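Local coordinates for high affinity transport system protein p37 (Mycoplasma hyorhinis, PDB 3EKI), which is the lipoprotein component of a high-affinity transport system, binding thiamine diphosphate between its lobes and probably serving in thiamine uptake, at residues 64-67 / 68-72; 162-166 / 167-171. All blocks are in the same frame, centred on the assembly; numbering follows the deposited sequence.

Interaction 1 of 2, residues 64-67 / 68-72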
loop_
_atom_site.group_PDB
_atom_site.type_symbol
_atom_site.label_atom_id
_atom_site.label_comp_id
_atom_site.label_asym_id
_atom_site.label_seq_id
_atom_site.Cartn_x
_atom_site.Cartn_y
_atom_site.Cartn_z
ATOM N N VAL A 64 -3.239 -7.670 -21.333
ATOM C CA VAL A 64 -2.768 -6.297 -21.432
ATOM C C VAL A 64 -1.463 -6.101 -20.655
ATOM O O VAL A 64 -0.539 -5.429 -21.113
ATOM C CB VAL A 64 -3.789 -5.220 -20.975
ATOM C CG1 VAL A 64 -4.502 -4.684 -22.230
ATOM C CG2 VAL A 64 -4.820 -5.659 -19.945
ATOM N N ASN A 65 -1.410 -6.704 -19.475
ATOM C CA ASN A 65 -0.289 -6.449 -18.568
ATOM C C ASN A 65 0.990 -7.095 -19.069
ATOM O O ASN A 65 2.079 -6.619 -18.761
ATOM C CB ASN A 65 -0.672 -6.954 -17.172
ATOM C CG ASN A 65 -1.696 -6.000 -16.550
ATOM O OD1 ASN A 65 -1.706 -4.829 -16.924
ATOM N ND2 ASN A 65 -2.487 -6.514 -15.620
ATOM N N LYS A 66 0.836 -8.160 -19.841
ATOM C CA LYS A 66 1.957 -8.788 -20.518
ATOM C C LYS A 66 2.698 -7.778 -21.379
ATOM O O LYS A 66 3.931 -7.679 -21.391
ATOM C CB LYS A 66 1.476 -9.948 -21.398
ATOM C CG LYS A 66 2.092 -9.929 -22.786
ATOM C CD LYS A 66 1.349 -10.753 -23.819
ATOM C CE LYS A 66 2.286 -11.236 -24.920
ATOM N NZ LYS A 66 3.442 -12.002 -24.385
ATOM N N GLU A 67 1.917 -7.009 -22.140
ATOM C CA GLU A 67 2.460 -5.993 -23.023
ATOM C C GLU A 67 3.141 -4.856 -22.281
ATOM O O GLU A 67 4.180 -4.342 -22.694
ATOM C CB GLU A 67 1.324 -5.432 -23.891
ATOM C CG GLU A 67 1.774 -4.149 -24.581
ATOM C CD GLU A 67 1.938 -4.373 -26.074
ATOM O OE1 GLU A 67 0.955 -4.106 -26.797
ATOM O OE2 GLU A 67 3.024 -4.813 -26.499
ATOM N N VAL A 68 2.547 -4.450 -21.163
ATOM C CA VAL A 68 3.099 -3.391 -20.323
ATOM C C VAL A 68 4.443 -3.867 -19.754
ATOM O O VAL A 68 5.414 -3.119 -19.766
ATOM C CB VAL A 68 2.180 -3.009 -19.154
ATOM C CG1 VAL A 68 2.903 -2.182 -18.096
ATOM C CG2 VAL A 68 0.973 -2.216 -19.632
ATOM N N ILE A 69 4.451 -5.109 -19.290
ATOM C CA ILE A 69 5.663 -5.600 -18.624
ATOM C C ILE A 69 6.807 -5.785 -19.617
ATOM O O ILE A 69 7.954 -5.488 -19.261
ATOM C CB ILE A 69 5.438 -6.904 -17.844
ATOM C CG1 ILE A 69 6.459 -7.130 -16.724
ATOM C CG2 ILE A 69 5.393 -8.111 -18.760
ATOM C CD1 ILE A 69 6.546 -6.040 -15.680
ATOM N N ASN A 70 6.479 -6.222 -20.820
ATOM C CA ASN A 70 7.519 -6.347 -21.851
ATOM C C ASN A 70 8.112 -5.013 -22.243
ATOM O O ASN A 70 9.326 -4.854 -22.441
ATOM C CB ASN A 70 6.939 -7.106 -23.064
ATOM C CG ASN A 70 6.781 -8.568 -22.673
ATOM O OD1 ASN A 70 7.485 -9.045 -21.779
ATOM N ND2 ASN A 70 5.880 -9.272 -23.344
ATOM N N THR A 71 7.318 -3.956 -22.381
ATOM C CA THR A 71 7.873 -2.640 -22.647
ATOM C C THR A 71 8.771 -2.181 -21.521
ATOM O O THR A 71 9.847 -1.618 -21.673
ATOM C CB THR A 71 6.754 -1.585 -22.804
ATOM O OG1 THR A 71 6.000 -1.891 -23.981
ATOM C CG2 THR A 71 7.363 -0.204 -22.969
ATOM N N PHE A 72 8.248 -2.425 -20.300
ATOM C CA PHE A 72 9.043 -2.053 -19.136
ATOM C C PHE A 72 10.393 -2.788 -19.150
ATOM O O PHE A 72 11.397 -2.130 -18.914
ATOM C CB PHE A 72 8.284 -2.364 -17.853
ATOM C CG PHE A 72 9.091 -2.302 -16.563
ATOM C CD1 PHE A 72 9.338 -1.088 -15.975
ATOM C CD2 PHE A 72 9.574 -3.465 -15.984
ATOM C CE1 PHE A 72 10.058 -1.011 -14.790
ATOM C CE2 PHE A 72 10.302 -3.397 -14.794
ATOM C CZ PHE A 72 10.539 -2.169 -14.228
HETATM O O HOH W 1 4.351 -7.695 -25.669
#

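Interaction 2 of 2, residues 162-166 / 167-171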
loop_
_atom_site.group_PDB
_atom_site.type_symbol
_atom_site.label_atom_id
_atom_site.label_comp_id
_atom_site.label_asym_id
_atom_site.label_seq_id
_atom_site.Cartn_x
_atom_site.Cartn_y
_atom_site.Cartn_z
ATOM N N TYR A 162 -1.268 10.138 15.633
ATOM C CA TYR A 162 -2.348 10.176 16.603
ATOM C C TYR A 162 -1.964 11.047 17.799
ATOM O O TYR A 162 -0.867 10.985 18.349
ATOM C CB TYR A 162 -2.700 8.727 17.017
ATOM C CG TYR A 162 -3.857 8.750 18.002
ATOM C CD1 TYR A 162 -5.175 8.801 17.559
ATOM C CD2 TYR A 162 -3.661 8.736 19.368
ATOM C CE1 TYR A 162 -6.229 8.820 18.469
ATOM C CE2 TYR A 162 -4.676 8.771 20.292
ATOM C CZ TYR A 162 -5.970 8.816 19.816
ATOM O OH TYR A 162 -6.950 8.848 20.760
ATOM N N VAL A 163 -2.940 11.819 18.263
ATOM C CA VAL A 163 -2.754 12.668 19.443
ATOM C C VAL A 163 -3.851 12.337 20.451
ATOM O O VAL A 163 -3.556 11.833 21.538
ATOM C CB VAL A 163 -2.745 14.168 19.095
ATOM C CG1 VAL A 163 -2.588 14.989 20.376
ATOM C CG2 VAL A 163 -1.640 14.516 18.130
ATOM N N ASP A 164 -5.109 12.584 20.087
ATOM C CA ASP A 164 -6.192 12.292 21.021
ATOM C C ASP A 164 -7.532 11.916 20.437
ATOM O O ASP A 164 -8.521 11.756 21.165
ATOM C CB ASP A 164 -6.378 13.549 21.924
ATOM C CG ASP A 164 -6.654 14.808 21.156
ATOM O OD1 ASP A 164 -7.265 14.746 20.074
ATOM O OD2 ASP A 164 -6.257 15.917 21.594
ATOM N N GLY A 165 -7.657 11.746 19.129
ATOM C CA GLY A 165 -8.898 11.376 18.497
ATOM C C GLY A 165 -10.000 12.401 18.488
ATOM O O GLY A 165 -11.108 12.038 18.090
ATOM N N THR A 166 -9.726 13.630 18.894
ATOM C CA THR A 166 -10.715 14.687 18.812
ATOM C C THR A 166 -10.662 15.419 17.485
ATOM O O THR A 166 -9.856 15.147 16.600
ATOM C CB THR A 166 -10.532 15.742 19.931
ATOM O OG1 THR A 166 -9.343 16.472 19.679
ATOM C CG2 THR A 166 -10.396 15.046 21.270
ATOM N N ASP A 167 -11.568 16.386 17.322
ATOM C CA ASP A 167 -11.646 17.169 16.088
ATOM C C ASP A 167 -10.329 17.841 15.732
ATOM O O ASP A 167 -10.038 18.176 14.586
ATOM C CB ASP A 167 -12.739 18.226 16.244
ATOM C CG ASP A 167 -14.135 17.730 15.935
ATOM O OD1 ASP A 167 -14.286 16.686 15.263
ATOM O OD2 ASP A 167 -15.105 18.400 16.360
ATOM N N SER A 168 -9.465 18.057 16.721
ATOM C CA SER A 168 -8.229 18.770 16.472
ATOM C C SER A 168 -7.072 17.818 16.174
ATOM O O SER A 168 -5.965 18.262 15.886
ATOM C CB SER A 168 -7.873 19.655 17.676
ATOM O OG SER A 168 -7.846 18.941 18.898
ATOM N N ASP A 169 -7.346 16.528 16.266
ATOM C CA ASP A 169 -6.330 15.500 16.015
ATOM C C ASP A 169 -5.932 15.572 14.543
ATOM O O ASP A 169 -6.835 15.625 13.712
ATOM C CB ASP A 169 -6.916 14.151 16.425
ATOM C CG ASP A 169 -5.915 13.013 16.352
ATOM O OD1 ASP A 169 -5.488 12.748 15.206
ATOM O OD2 ASP A 169 -5.580 12.407 17.389
ATOM N N PRO A 170 -4.645 15.560 14.221
ATOM C CA PRO A 170 -4.235 15.659 12.820
ATOM C C PRO A 170 -4.797 14.533 11.952
ATOM O O PRO A 170 -5.076 14.764 10.779
ATOM C CB PRO A 170 -2.710 15.546 12.872
ATOM C CG PRO A 170 -2.367 15.079 14.231
ATOM C CD PRO A 170 -3.500 15.439 15.145
ATOM N N LEU A 171 -4.975 13.354 12.506
ATOM C CA LEU A 171 -5.489 12.217 11.730
ATOM C C LEU A 171 -6.989 12.365 11.478
ATOM O O LEU A 171 -7.554 11.882 10.491
ATOM C CB LEU A 171 -5.167 10.903 12.447
ATOM C CG LEU A 171 -3.682 10.650 12.745
ATOM C CD1 LEU A 171 -3.506 9.221 13.238
ATOM C CD2 LEU A 171 -2.829 10.959 11.523
HETATM O O HOH W 2 -5.496 17.512 19.428
#

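Interaction 1 of 2, residues 64-67 / 68-72
Lys-66 and Asn-70, four residues apart on the first turns of helix 64-85, lie obliquely across each other, and Glu-67 comes to the same amide through a water. Asn-70 carries its CG beside its own backbone N (chi1 -72°), which lays the amide back over the preceding turn, with CG 3.2 Å from Lys-66 O. Its ND2 is 3.8 Å from Lys-66 NZ; both are donors, and the pair is not bonded; the two chains merely pass near each other. Glu-67 sends CG the other way, anti to the backbone N, and a bend at the second torsion brings its carboxylate round to water 1. That water donates to Glu-67 OE2 at 3.3 Å and accepts from Asn-70 ND2 at 3.2 Å, a long, two-step bridge. Beneath these polar ends the backbone bonds are regular: Ile-69 N reaches Asn-65 O at 2.9 Å, and Asn-70 N meets Lys-66 O at 3.0 Å. Ile-69 CG2 presses on Lys-66 O at 3.0 Å, while CG1 leads away from the opening turn. Asn-65, on the buried side, gives its ND2 to Trp-54 O and so ties the helix start to the short helix 52-55; Phe-72 packs on Phe-364 and Leu-367 of helix 354-369. The helix is therefore amphipathic here: backbone bonds and the apolar face hold it, whereas on the outer face Glu-67 and Asn-70 are linked loosely, through water, and Lys-66 only lies alongside.

Interaction 2 of 2, residues 162-166 / 167-171
Asp-169 is the N-cap of helix 170-184, and its carboxylate reaches back across a type I beta turn, Thr-166 to Asp-169, to collect the backbone N-H groups of the preceding loop. Asp-169 OD2 alone accepts three: Val-163 N at 2.8 Å, Asp-164 N at 2.7 Å and Gly-165 N at 2.8 Å. The first and last come from above the carboxylate plane, the middle one on the anti side, closer to that plane. The other oxygen, OD1, takes Leu-171 N, the capping bond at the helix start. A chi1 of -174°, with CG anti to the backbone N, turns the group towards the loop. These donors, and probably the helix dipole, would favour its charged form. Tyr-162 covers OD2 with one ring face near the rim, ring and carboxylate planes 48° apart; its hydroxyl is bonded to His-269.

Asp-164 forms an Asx turn: its OD1 accepts Thr-166 N at 2.9 Å and also Thr-166 OG1, both from the same face of its plane. Its OD2 accepts a hydrogen bond from water 2, which is hydrogen-bonded to Ser-168 OG too. The turn is closed by Asp-169 N, which bonds Thr-166 O from above the carbonyl plane. Gly-165, at positive phi, gives its carbonyl oxygen to Trp-235 NE1. Leu-171 packs on Tyr-162 and on Ile-336 of strand 331-337, joining the helix start to the mixed sheet. On the outer side, the Val-163 side chain crosses that of Pro-170 at about a right angle, with Val-163 CG2 3.6 Å from Pro-170 CD.

Interactions 1 and 2 both concern the beginnings of helices, 64-85 and 170-184, and come in that order along the chain without overlapping. They lie on opposite sides of the chain's centre, with centres about 43 Å apart and nearest atoms about 32 Å apart, so neither touches the other. Interaction 1 sits beside helices 52-55 and 354-369; interaction 2 follows the long strand 141-152 and packs against helix 256-269 and strand 331-337 of the five-stranded mixed sheet. That two helix starts lie so far apart, on either side of the centre, is consistent with the two-lobed fold of the periplasmic-binding-protein clan.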